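Side-chain contacts in hypothetical protein (PDB 2P4G), which probably acts as an NADP-dependent reductase of 5-amino-6-(5-phosphoribosylamino)uracil in riboflavin biosynthesis: residues L66-G71 with H95-Q100; W72-V77 with N99-L104; L139-Q144 with L176-D181; E165-P170 with H184-K189; A182-A185 with K190-I193. All coordinates share one frame; numbering follows the deposited sequence.

Contact 1: L66-G71 with H95-Q100; sequences LIQLRG and HGIKNQ. With EDO (1,2-ethanediol), chain G.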
# COMPACT_ATOMS: atom_id res chain seq x y z
N LEU A 66 13.07 -9.46 9.85
CA LEU A 66 12.23 -10.52 10.39
C LEU A 66 12.97 -11.24 11.51
O LEU A 66 12.41 -11.47 12.57
CB LEU A 66 11.82 -11.54 9.33
CG LEU A 66 10.34 -11.69 9.02
CD1 LEU A 66 10.17 -12.91 8.08
CD2 LEU A 66 9.49 -11.85 10.29
N ILE A 67 14.24 -11.60 11.26
CA ILE A 67 15.04 -12.32 12.26
C ILE A 67 15.23 -11.47 13.52
O ILE A 67 15.13 -11.98 14.63
CB ILE A 67 16.41 -12.74 11.70
CG1 ILE A 67 16.23 -13.79 10.60
CG2 ILE A 67 17.30 -13.32 12.79
CD1 ILE A 67 15.36 -14.88 10.99
N GLN A 68 15.48 -10.18 13.32
CA GLN A 68 15.65 -9.24 14.45
C GLN A 68 14.39 -9.23 15.32
O GLN A 68 14.47 -9.29 16.54
CB GLN A 68 15.95 -7.82 13.93
CG GLN A 68 16.46 -6.87 14.98
CD GLN A 68 17.93 -7.10 15.29
OE1 GLN A 68 18.28 -7.79 16.24
NE2 GLN A 68 18.79 -6.54 14.45
N LEU A 69 13.22 -9.20 14.68
CA LEU A 69 11.93 -9.16 15.40
C LEU A 69 11.64 -10.48 16.08
O LEU A 69 11.14 -10.52 17.20
CB LEU A 69 10.78 -8.75 14.46
CG LEU A 69 9.43 -8.44 15.17
CD1 LEU A 69 9.51 -7.30 16.19
CD2 LEU A 69 8.32 -8.17 14.17
N ARG A 70 12.03 -11.57 15.43
CA ARG A 70 12.03 -12.88 16.07
C ARG A 70 12.91 -12.95 17.31
O ARG A 70 12.57 -13.63 18.27
CB ARG A 70 12.44 -13.97 15.07
CG ARG A 70 11.32 -14.32 14.10
CD ARG A 70 11.69 -15.48 13.18
NE ARG A 70 10.48 -15.97 12.53
CZ ARG A 70 10.32 -17.21 12.06
NH1 ARG A 70 11.30 -18.09 12.13
NH2 ARG A 70 9.16 -17.56 11.54
N GLY A 71 14.04 -12.24 17.29
CA GLY A 71 14.91 -12.15 18.44
C GLY A 71 14.31 -11.37 19.59
O GLY A 71 14.70 -11.56 20.74
N HIS A 95 23.63 -16.94 16.51
CA HIS A 95 24.30 -17.33 17.72
C HIS A 95 24.31 -16.16 18.72
O HIS A 95 24.05 -16.35 19.91
CB HIS A 95 25.71 -17.76 17.35
CG HIS A 95 26.53 -18.18 18.51
ND1 HIS A 95 27.37 -17.32 19.16
CD2 HIS A 95 26.64 -19.38 19.13
CE1 HIS A 95 27.98 -17.97 20.14
NE2 HIS A 95 27.54 -19.22 20.15
N GLY A 96 24.62 -14.96 18.22
CA GLY A 96 24.69 -13.75 19.03
C GLY A 96 23.37 -13.42 19.71
O GLY A 96 23.32 -13.19 20.92
N ILE A 97 22.29 -13.41 18.95
CA ILE A 97 20.98 -13.05 19.51
C ILE A 97 20.56 -14.02 20.63
O ILE A 97 20.25 -13.58 21.74
CB ILE A 97 19.90 -12.99 18.44
CG1 ILE A 97 20.24 -11.88 17.42
CG2 ILE A 97 18.55 -12.72 19.09
CD1 ILE A 97 19.06 -11.55 16.40
N LYS A 98 20.60 -15.33 20.33
CA LYS A 98 20.27 -16.40 21.28
C LYS A 98 21.05 -16.25 22.59
O LYS A 98 20.51 -16.46 23.67
CB LYS A 98 20.59 -17.78 20.69
CG LYS A 98 19.75 -18.23 19.49
CD LYS A 98 20.04 -19.70 19.10
N ASN A 99 22.33 -15.90 22.46
CA ASN A 99 23.16 -15.65 23.64
C ASN A 99 22.73 -14.39 24.39
O ASN A 99 22.57 -14.44 25.61
CB ASN A 99 24.66 -15.61 23.30
CG ASN A 99 25.34 -16.97 23.45
OD1 ASN A 99 24.82 -17.90 24.09
ND2 ASN A 99 26.52 -17.08 22.87
N GLN A 100 22.51 -13.27 23.69
CA GLN A 100 21.90 -12.08 24.32
C GLN A 100 20.58 -12.44 25.04
O GLN A 100 20.36 -12.01 26.17
CB GLN A 100 21.63 -10.94 23.31
CG GLN A 100 22.78 -9.95 23.13
C1 EDO G . 12.51 -21.16 10.05
O1 EDO G . 13.53 -21.12 9.05
C2 EDO G . 11.17 -20.43 9.71
O2 EDO G . 10.18 -20.46 10.82

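Contact 2: W72-V77 with N99-L104; sequences WADAIV and NQRQKL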
# COMPACT_ATOMS: atom_id res chain seq x y z
N TRP A 72 13.39 -10.47 19.25
CA TRP A 72 12.62 -9.67 20.21
C TRP A 72 11.47 -10.47 20.82
O TRP A 72 11.11 -10.24 21.96
CB TRP A 72 12.06 -8.42 19.48
CG TRP A 72 10.92 -7.71 20.13
CD1 TRP A 72 11.01 -6.63 20.96
CD2 TRP A 72 9.52 -7.99 19.98
NE1 TRP A 72 9.75 -6.23 21.35
CE2 TRP A 72 8.82 -7.05 20.76
CE3 TRP A 72 8.79 -8.96 19.26
CZ2 TRP A 72 7.42 -7.05 20.84
CZ3 TRP A 72 7.42 -8.96 19.35
CH2 TRP A 72 6.74 -8.01 20.14
N ALA A 73 10.92 -11.40 20.03
CA ALA A 73 9.67 -12.09 20.35
C ALA A 73 9.86 -13.23 21.35
O ALA A 73 10.87 -13.93 21.35
CB ALA A 73 9.03 -12.67 19.04
N ASP A 74 8.82 -13.43 22.17
CA ASP A 74 8.66 -14.64 22.96
C ASP A 74 7.90 -15.70 22.19
O ASP A 74 8.10 -16.91 22.40
CB ASP A 74 7.91 -14.28 24.23
CG ASP A 74 8.68 -13.30 25.08
OD1 ASP A 74 9.88 -13.55 25.24
OD2 ASP A 74 8.11 -12.31 25.58
N ALA A 75 7.00 -15.26 21.31
CA ALA A 75 6.23 -16.17 20.43
C ALA A 75 6.00 -15.54 19.07
O ALA A 75 5.98 -14.31 18.92
CB ALA A 75 4.89 -16.53 21.05
N ILE A 76 5.82 -16.40 18.09
CA ILE A 76 5.51 -16.00 16.73
C ILE A 76 4.16 -16.63 16.45
O ILE A 76 3.94 -17.81 16.73
CB ILE A 76 6.56 -16.58 15.74
CG1 ILE A 76 7.95 -16.01 16.05
CG2 ILE A 76 6.21 -16.30 14.30
CD1 ILE A 76 9.09 -16.89 15.56
N VAL A 77 3.24 -15.84 15.93
CA VAL A 77 1.94 -16.31 15.52
C VAL A 77 1.84 -16.11 14.02
O VAL A 77 2.11 -15.03 13.50
CB VAL A 77 0.82 -15.55 16.25
CG1 VAL A 77 -0.53 -15.86 15.65
CG2 VAL A 77 0.86 -15.88 17.76
N ASN A 99 22.33 -15.90 22.46
CA ASN A 99 23.16 -15.65 23.64
C ASN A 99 22.73 -14.39 24.39
O ASN A 99 22.57 -14.44 25.61
CB ASN A 99 24.66 -15.61 23.30
CG ASN A 99 25.34 -16.97 23.45
OD1 ASN A 99 24.82 -17.90 24.09
ND2 ASN A 99 26.52 -17.08 22.87
N GLN A 100 22.51 -13.27 23.69
CA GLN A 100 21.90 -12.08 24.32
C GLN A 100 20.58 -12.44 25.04
O GLN A 100 20.36 -12.01 26.17
CB GLN A 100 21.63 -10.94 23.31
CG GLN A 100 22.78 -9.95 23.13
N ARG A 101 19.73 -13.23 24.40
CA ARG A 101 18.48 -13.68 25.01
C ARG A 101 18.68 -14.49 26.29
O ARG A 101 18.16 -14.11 27.34
CB ARG A 101 17.67 -14.51 24.02
CG ARG A 101 17.09 -13.71 22.87
CD ARG A 101 16.40 -14.63 21.88
NE ARG A 101 15.27 -15.30 22.51
CZ ARG A 101 13.99 -15.06 22.24
NH1 ARG A 101 13.67 -14.19 21.31
NH2 ARG A 101 13.03 -15.71 22.89
N GLN A 102 19.43 -15.59 26.19
CA GLN A 102 19.65 -16.53 27.31
C GLN A 102 20.28 -15.85 28.52
O GLN A 102 19.87 -16.10 29.66
CB GLN A 102 20.53 -17.73 26.89
CG GLN A 102 19.83 -18.79 26.00
CD GLN A 102 20.68 -20.08 25.77
OE1 GLN A 102 21.91 -20.09 25.92
NE2 GLN A 102 20.00 -21.16 25.41
N LYS A 103 21.27 -14.99 28.29
CA LYS A 103 21.87 -14.22 29.38
C LYS A 103 20.83 -13.29 30.01
O LYS A 103 20.84 -13.11 31.23
CB LYS A 103 23.15 -13.46 28.94
CG LYS A 103 22.91 -12.24 28.06
CD LYS A 103 24.23 -11.58 27.65
N LEU A 104 19.92 -12.73 29.21
CA LEU A 104 18.80 -11.95 29.77
C LEU A 104 17.67 -12.85 30.32
O LEU A 104 16.56 -12.39 30.57
CB LEU A 104 18.25 -10.94 28.75
CG LEU A 104 19.23 -9.80 28.46

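Contact 3: L139-Q144 with L176-D181; sequences LVITQQ and LKIAFD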
# COMPACT_ATOMS: atom_id res chain seq x y z
N LEU A 139 3.33 -24.76 18.50
CA LEU A 139 2.07 -24.84 19.17
C LEU A 139 1.02 -24.68 18.06
O LEU A 139 1.00 -23.66 17.36
CB LEU A 139 1.97 -23.74 20.23
CG LEU A 139 0.66 -23.59 21.00
CD1 LEU A 139 0.30 -24.88 21.74
CD2 LEU A 139 0.74 -22.37 21.95
N VAL A 140 0.18 -25.69 17.87
CA VAL A 140 -0.87 -25.62 16.86
C VAL A 140 -2.17 -25.19 17.52
O VAL A 140 -2.56 -25.73 18.56
CB VAL A 140 -1.05 -26.95 16.12
CG1 VAL A 140 -2.24 -26.86 15.10
CG2 VAL A 140 0.25 -27.29 15.42
N ILE A 141 -2.81 -24.18 16.93
CA ILE A 141 -4.09 -23.67 17.42
C ILE A 141 -5.14 -23.89 16.31
O ILE A 141 -5.02 -23.34 15.22
CB ILE A 141 -4.05 -22.16 17.79
CG1 ILE A 141 -2.88 -21.82 18.73
CG2 ILE A 141 -5.42 -21.70 18.35
CD1 ILE A 141 -3.00 -22.36 20.11
N THR A 142 -6.15 -24.69 16.61
CA THR A 142 -7.20 -25.00 15.68
C THR A 142 -8.57 -24.80 16.35
O THR A 142 -8.68 -24.23 17.44
CB THR A 142 -7.02 -26.44 15.16
OG1 THR A 142 -8.02 -26.72 14.17
CG2 THR A 142 -7.10 -27.45 16.28
N GLN A 143 -9.63 -25.26 15.70
CA GLN A 143 -10.98 -25.08 16.19
C GLN A 143 -11.76 -26.35 15.94
O GLN A 143 -11.54 -27.01 14.95
CB GLN A 143 -11.59 -23.90 15.43
CG GLN A 143 -12.88 -23.37 16.00
CD GLN A 143 -13.14 -21.91 15.64
OE1 GLN A 143 -12.65 -21.39 14.62
NE2 GLN A 143 -13.91 -21.24 16.48
N GLN A 144 -12.66 -26.72 16.84
CA GLN A 144 -13.53 -27.86 16.57
C GLN A 144 -14.39 -27.49 15.39
O GLN A 144 -15.13 -26.51 15.47
CB GLN A 144 -14.42 -28.17 17.77
CG GLN A 144 -15.21 -29.46 17.63
CD GLN A 144 -14.40 -30.70 17.96
OE1 GLN A 144 -13.66 -30.74 18.95
NE2 GLN A 144 -14.53 -31.74 17.13
N LEU A 176 -7.35 -16.41 17.28
CA LEU A 176 -6.32 -15.45 17.69
C LEU A 176 -6.40 -15.09 19.17
O LEU A 176 -5.38 -15.04 19.84
CB LEU A 176 -6.38 -14.16 16.87
CG LEU A 176 -5.38 -14.04 15.73
CD1 LEU A 176 -5.56 -12.72 15.00
CD2 LEU A 176 -3.94 -14.17 16.26
N LYS A 177 -7.60 -14.80 19.66
CA LYS A 177 -7.83 -14.54 21.08
C LYS A 177 -7.33 -15.73 21.89
O LYS A 177 -6.67 -15.57 22.92
CB LYS A 177 -9.33 -14.31 21.33
CG LYS A 177 -9.84 -14.59 22.75
CD LYS A 177 -9.44 -13.50 23.75
CE LYS A 177 -10.38 -13.49 24.95
NZ LYS A 177 -10.05 -12.38 25.88
N ILE A 178 -7.66 -16.92 21.40
CA ILE A 178 -7.27 -18.16 22.05
C ILE A 178 -5.75 -18.31 22.07
O ILE A 178 -5.16 -18.65 23.10
CB ILE A 178 -7.90 -19.38 21.32
CG1 ILE A 178 -9.42 -19.41 21.56
CG2 ILE A 178 -7.24 -20.70 21.79
CD1 ILE A 178 -9.81 -19.94 22.89
N ALA A 179 -5.12 -18.06 20.93
CA ALA A 179 -3.67 -18.17 20.84
C ALA A 179 -3.04 -17.18 21.81
O ALA A 179 -2.13 -17.52 22.54
CB ALA A 179 -3.20 -17.88 19.43
N PHE A 180 -3.56 -15.95 21.76
CA PHE A 180 -3.07 -14.82 22.55
C PHE A 180 -3.10 -15.21 24.03
O PHE A 180 -2.09 -15.09 24.71
CB PHE A 180 -3.96 -13.60 22.23
CG PHE A 180 -3.41 -12.25 22.67
CD1 PHE A 180 -2.31 -11.68 22.04
CD2 PHE A 180 -4.07 -11.51 23.67
CE1 PHE A 180 -1.83 -10.42 22.43
CE2 PHE A 180 -3.61 -10.24 24.07
CZ PHE A 180 -2.48 -9.69 23.45
N ASP A 181 -4.23 -15.75 24.48
CA ASP A 181 -4.38 -16.22 25.86
C ASP A 181 -3.48 -17.41 26.19
O ASP A 181 -2.85 -17.44 27.26
CB ASP A 181 -5.85 -16.60 26.15
CG ASP A 181 -6.81 -15.42 26.01
OD1 ASP A 181 -6.36 -14.25 25.92
OD2 ASP A 181 -8.03 -15.66 25.96

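Contact 4: E165-P170 with H184-K189; sequences EVIVAP and HARRLK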
# COMPACT_ATOMS: atom_id res chain seq x y z
N GLU A 165 1.88 -30.28 20.34
CA GLU A 165 0.85 -29.71 21.19
C GLU A 165 -0.22 -28.99 20.37
O GLU A 165 0.09 -28.02 19.65
CB GLU A 165 1.49 -28.71 22.15
CG GLU A 165 0.63 -28.34 23.34
CD GLU A 165 1.30 -27.31 24.23
OE1 GLU A 165 2.53 -27.06 24.07
OE2 GLU A 165 0.58 -26.72 25.08
N VAL A 166 -1.48 -29.43 20.50
CA VAL A 166 -2.60 -28.83 19.76
C VAL A 166 -3.70 -28.34 20.70
O VAL A 166 -4.25 -29.12 21.46
CB VAL A 166 -3.25 -29.82 18.78
CG1 VAL A 166 -4.29 -29.09 17.92
CG2 VAL A 166 -2.20 -30.53 17.91
N ILE A 167 -4.00 -27.04 20.63
CA ILE A 167 -5.10 -26.48 21.36
C ILE A 167 -6.26 -26.37 20.39
O ILE A 167 -6.12 -25.76 19.32
CB ILE A 167 -4.80 -25.07 21.87
CG1 ILE A 167 -3.66 -25.08 22.90
CG2 ILE A 167 -6.06 -24.47 22.51
CD1 ILE A 167 -3.23 -23.67 23.32
N VAL A 168 -7.41 -26.95 20.76
CA VAL A 168 -8.63 -26.86 19.97
C VAL A 168 -9.53 -25.80 20.57
O VAL A 168 -10.07 -26.00 21.65
CB VAL A 168 -9.37 -28.21 19.94
CG1 VAL A 168 -10.65 -28.12 19.09
CG2 VAL A 168 -8.44 -29.30 19.43
N ALA A 169 -9.66 -24.66 19.91
CA ALA A 169 -10.63 -23.64 20.31
C ALA A 169 -12.05 -24.15 20.07
O ALA A 169 -12.27 -24.93 19.15
CB ALA A 169 -10.39 -22.34 19.53
N PRO A 170 -13.01 -23.78 20.94
CA PRO A 170 -14.42 -24.02 20.64
C PRO A 170 -14.88 -23.44 19.31
O PRO A 170 -14.26 -22.51 18.77
CB PRO A 170 -15.13 -23.32 21.79
CG PRO A 170 -14.16 -23.43 22.92
CD PRO A 170 -12.83 -23.21 22.29
N HIS A 184 -0.03 -15.95 26.57
CA HIS A 184 0.09 -15.17 27.80
C HIS A 184 0.10 -16.08 29.00
O HIS A 184 0.94 -15.93 29.87
CB HIS A 184 -1.03 -14.14 27.95
CG HIS A 184 -0.91 -13.00 27.00
ND1 HIS A 184 0.25 -12.74 26.30
CD2 HIS A 184 -1.79 -12.05 26.63
CE1 HIS A 184 0.07 -11.68 25.54
NE2 HIS A 184 -1.16 -11.24 25.72
N ALA A 185 -0.81 -17.06 29.01
CA ALA A 185 -0.89 -18.07 30.08
C ALA A 185 0.37 -18.91 30.18
O ALA A 185 0.52 -19.69 31.10
CB ALA A 185 -2.08 -18.98 29.86
N ARG A 186 1.28 -18.72 29.25
CA ARG A 186 2.52 -19.44 29.17
C ARG A 186 3.68 -18.52 29.48
O ARG A 186 4.83 -18.89 29.31
CB ARG A 186 2.65 -19.89 27.73
CG ARG A 186 3.42 -21.13 27.50
CD ARG A 186 2.95 -21.73 26.20
NE ARG A 186 1.59 -22.28 26.34
CZ ARG A 186 1.18 -23.41 25.79
NH1 ARG A 186 2.02 -24.15 25.05
NH2 ARG A 186 -0.08 -23.82 26.00
N ARG A 187 3.36 -17.29 29.90
CA ARG A 187 4.33 -16.23 30.18
C ARG A 187 5.11 -15.76 28.96
O ARG A 187 6.20 -15.21 29.08
CB ARG A 187 5.26 -16.63 31.35
CG ARG A 187 4.60 -16.45 32.74
CD ARG A 187 5.28 -17.27 33.86
NE ARG A 187 5.04 -18.70 33.68
CZ ARG A 187 5.89 -19.58 33.14
NH1 ARG A 187 7.11 -19.20 32.74
NH2 ARG A 187 5.53 -20.85 33.01
N LEU A 188 4.51 -15.94 27.78
CA LEU A 188 5.08 -15.44 26.52
C LEU A 188 4.46 -14.09 26.18
O LEU A 188 3.33 -14.03 25.71
CB LEU A 188 4.83 -16.46 25.42
CG LEU A 188 5.52 -17.79 25.70
CD1 LEU A 188 5.37 -18.73 24.54
CD2 LEU A 188 7.00 -17.55 25.98
N LYS A 189 5.22 -13.02 26.41
CA LYS A 189 4.67 -11.66 26.48
C LYS A 189 4.84 -10.82 25.21
O LYS A 189 4.01 -9.95 24.93
CB LYS A 189 5.28 -10.91 27.68

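Contact 5: A182-A185 with K190-I193; sequences ALHA and KISI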
# COMPACT_ATOMS: atom_id res chain seq x y z
N ALA A 182 -3.43 -18.41 25.30
CA ALA A 182 -2.57 -19.58 25.50
C ALA A 182 -1.11 -19.17 25.68
O ALA A 182 -0.38 -19.76 26.47
CB ALA A 182 -2.68 -20.56 24.31
N LEU A 183 -0.69 -18.14 24.93
CA LEU A 183 0.68 -17.65 24.98
C LEU A 183 0.92 -16.80 26.23
O LEU A 183 1.95 -16.93 26.87
CB LEU A 183 1.03 -16.87 23.71
CG LEU A 183 1.21 -17.69 22.44
CD1 LEU A 183 1.22 -16.79 21.19
CD2 LEU A 183 2.48 -18.50 22.48
N HIS A 184 -0.03 -15.95 26.57
CA HIS A 184 0.09 -15.17 27.80
C HIS A 184 0.10 -16.08 29.00
O HIS A 184 0.94 -15.93 29.87
CB HIS A 184 -1.03 -14.14 27.95
CG HIS A 184 -0.91 -13.00 27.00
ND1 HIS A 184 0.25 -12.74 26.30
CD2 HIS A 184 -1.79 -12.05 26.63
CE1 HIS A 184 0.07 -11.68 25.54
NE2 HIS A 184 -1.16 -11.24 25.72
N ALA A 185 -0.81 -17.06 29.01
CA ALA A 185 -0.89 -18.07 30.08
C ALA A 185 0.37 -18.91 30.18
O ALA A 185 0.52 -19.69 31.10
CB ALA A 185 -2.08 -18.98 29.86
N LYS A 190 5.94 -11.05 24.48
CA LYS A 190 6.23 -10.34 23.24
C LYS A 190 5.80 -11.25 22.10
O LYS A 190 6.37 -12.32 21.93
CB LYS A 190 7.72 -10.01 23.10
CG LYS A 190 8.33 -9.22 24.24
CD LYS A 190 7.82 -7.82 24.27
CE LYS A 190 8.17 -7.12 25.58
NZ LYS A 190 9.50 -6.45 25.57
N ILE A 191 4.78 -10.85 21.35
CA ILE A 191 4.24 -11.70 20.30
C ILE A 191 4.40 -11.04 18.95
O ILE A 191 3.99 -9.90 18.76
CB ILE A 191 2.77 -12.06 20.55
CG1 ILE A 191 2.60 -12.73 21.92
CG2 ILE A 191 2.23 -12.97 19.40
CD1 ILE A 191 1.14 -13.00 22.34
N SER A 192 5.02 -11.74 18.02
CA SER A 192 5.14 -11.23 16.66
C SER A 192 4.13 -12.00 15.82
O SER A 192 4.09 -13.22 15.86
CB SER A 192 6.57 -11.43 16.15
OG SER A 192 6.69 -11.15 14.77
N ILE A 193 3.27 -11.28 15.09
CA ILE A 193 2.35 -11.91 14.14
C ILE A 193 2.98 -11.71 12.78
O ILE A 193 3.12 -10.57 12.32
CB ILE A 193 0.93 -11.29 14.16
CG1 ILE A 193 0.31 -11.47 15.55
CG2 ILE A 193 0.04 -11.89 13.00
CD1 ILE A 193 -1.09 -10.79 15.71

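Contact 1: L66-G71 with H95-Q100
I67 opens the contact with a loose approach: its CG2 lies 4.4 Å from CD1 of I97, the residue of 95-100 that carries all the meeting. One residue on, Q68 starts out facing away from 95-100, and its chain then folds back. CG stands anti to the backbone N (chi1 -166°) and the chain bends at chi2, which brings OE1 within 3.8 Å of I97 CD1, a van der Waals contact. The amide's polar anchor is a different one, since Q68 NE2 is hydrogen-bonded to T18, at the start of helix 18-23. R70 leads out of the interface. Its extended chain presents the guanidinium edge to a 1,2-ethanediol, probably from the crystallisation liquor, and two nitrogens share one oxygen: NH1 to O2 at 2.9 Å and NH2 to O2 at 3.2 Å. NE of the same arginine makes a salt bridge with E194. At G71 the helices come closest, its CA being 6.2 Å from that of I97 and 3.7 Å from I97 CG2. A glycine here has no side chain, and the methyl of I97 rests directly on the backbone. The segments of helices 60-72 and 95-103 run almost in parallel, 18° apart, with axes separated by 10.6 Å. No hydrogen bond crosses between the two segments. The chemistry thus implies an apolar join in which one isoleucine makes the whole of the 95-100 side of the contact, while Q68 NE2 and the R70 guanidinium find their polar partners outside the pair.

Contact 2: W72-V77 with N99-L104
R101 reaches from helix 95-103 to the backbone carbonyl of A73 and grips it end-on with both terminal nitrogens, NH1 at 2.8 Å from A73 O and NH2 at 3.2 Å from A73 O. The NH1 bond is the straighter, with an N-H...O angle of 159° against 136° for NH2. A73 O lies only 5° out of the guanidinium plane, so the edge of the group faces the carbonyl oxygen. A bend at chi3 turns the guanidinium into this pose, and NE, pointing another way, is bonded to the carbonyl of C107. The buried charge is therefore met largely by main-chain oxygens. This carbonyl sits in the short link between helix 60-72 and strand 75-79, an inner parallel strand of the dihydrofolate-reductase-like sheet; the arginine thus ties a flanking helix to the entry of that strand. Around the grip the packing thins quickly. W72 approaches with its main chain alone, its N 4.3 Å from R101 NH1, while the indole makes a cation-pi contact with R37. D74 is looser still: its OD1 stands 4.5 Å from R101 NH2 and well out of the guanidinium plane, so that charge alone could act between them. The firmer partners of the aspartate are R106, through a salt bridge, and the backbone of K190.

Contact 3: L139-Q144 with L176-D181
I141, A179 and I178 account for nearly all the surface buried here, where a helix covers one face of the parallel part of the mixed sheet in the dihydrofolate-reductase-like fold. I141 comes from strand 139-143 and contributes most. The other two belong to helix 175-184, the connecting helix of a beta-alpha-beta crossover that leaves edge strand 166-169 and returns to the sheet at strand 190-195. The isoleucine points at the helix and divides its branches between two neighbours one residue apart. CG1 lies beside the backbone N (chi1 -51°) and rests against the methyl of A179, while CG2, on the other branch, meets I178. The CA atoms of I141 and A179, the nearest across the pair, are 6.5 Å apart, close enough for the alanine methyl to reach the isoleucine. I178 starts toward the strand, but its longer arm swings away and leaves CG2 as the touching group; its side chain and that of I141 cross obliquely. The continuation of the patch is provided by I167, which lies against both isoleucines, and by A169, which touches I178. No hydrogen bond passes between strand and helix. Both apolar approaches close at the same spacing, I141 CG1 to A179 CB at 4.0 Å and I141 CG2 to I178 CG2 at 4.0 Å.

Contact 4: E165-P170 with H184-K189
The Schellman motif that closes helix 175-184 carries R186, which reaches over to E165, next to strand 166-169, and forms a surface salt bridge. A single carboxylate oxygen takes both terminal nitrogens: R186 NH1 stands 2.9 Å from E165 OE2, and R186 NH2 makes a weaker bond to E165 OE2 at 3.1 Å. Neither is straight, with N-H...O angles of 141° and 135°. For the shorter bond, NH1 comes from the syn side of OE2 yet 30° out of the carboxylate plane. The two flat groups are nonetheless nearly parallel, and the glutamate CD lies at the guanidinium edge. The two side chains come from opposite directions: E165 is extended, with CG anti to the backbone N, whereas R186 bends at chi3. Their backbones stay far apart, so the contact is made by side-chain length. In the turn itself, R187 takes positive phi as the C-prime residue. R187 N bonds H184 O at 2.8 Å, and the outer bond runs from L188 N to L183 O. H184 adds a weak, in-plane bond from ND1 to L188 O at 3.4 Å. I167 runs past the arginine in the opposite direction, its CD1 4.1 Å from R186 NH2; L139 also touches R186, and A182 touches I167. R186 NE has a weak bond to the carbonyl of A182, which ties the arginine back to its own helix end. A 1,2-ethanediol, probably from the crystallisation liquor, lies about 4 Å from the E165 side chain.

Contact 5: A182-A185 with K190-I193
L183 and I191 meet through their terminal methyls: I191 of strand 190-195 faces helix 175-184, and its CD1 lies 4.0 Å from L183 CD1. The isoleucine is extended through chi2 (174°), which carries this terminal methyl farthest from the strand and makes it the one atom that touches both helix residues. L183 faces the strand, and its branches also lie against A75 and V77 of the adjoining strand.

H184 adds a methyl-to-ring contact. Its CE1 is 3.6 Å from I191 CD1, with the methyl placed obliquely to the imidazole. The CB of H184 does not face the strand, and it is the far end of the ring that comes nearer. The ring also meets F180, one turn back, in a T-shaped pair.

Polar bonds between the two segments are absent. The strand is held through its backbone instead, I191 bonding to E35 and R37 on one side, with K190 and S192 bonding to A75 on the other. Helix 175-184 packed on a parallel strand that follows it after a tight turn is the closing half of a beta-alpha-beta crossover, as expected of this dihydrofolate-reductase-like domain.

In the fold
Contacts 3, 4 and 5 all fasten the crossover that runs from strand 166-169 through helix 175-184 to strand 190-195. The buried contacts 3 and 5 use methyl packing, and contact 5 adds a histidine ring; contact 4, at the surface, relies on an ion pair. Contacts 1 and 2 share helix 95-103, their centres about 7 Å apart: the partly buried contact 1 is an isoleucine against a helix, whereas contact 2 buries an arginine on a carbonyl. The two groups meet, among other places, where strands 75-79 and 190-195 lie side by side: D74 N is 2.7 Å from K190 O, linking contact 2 to contact 5.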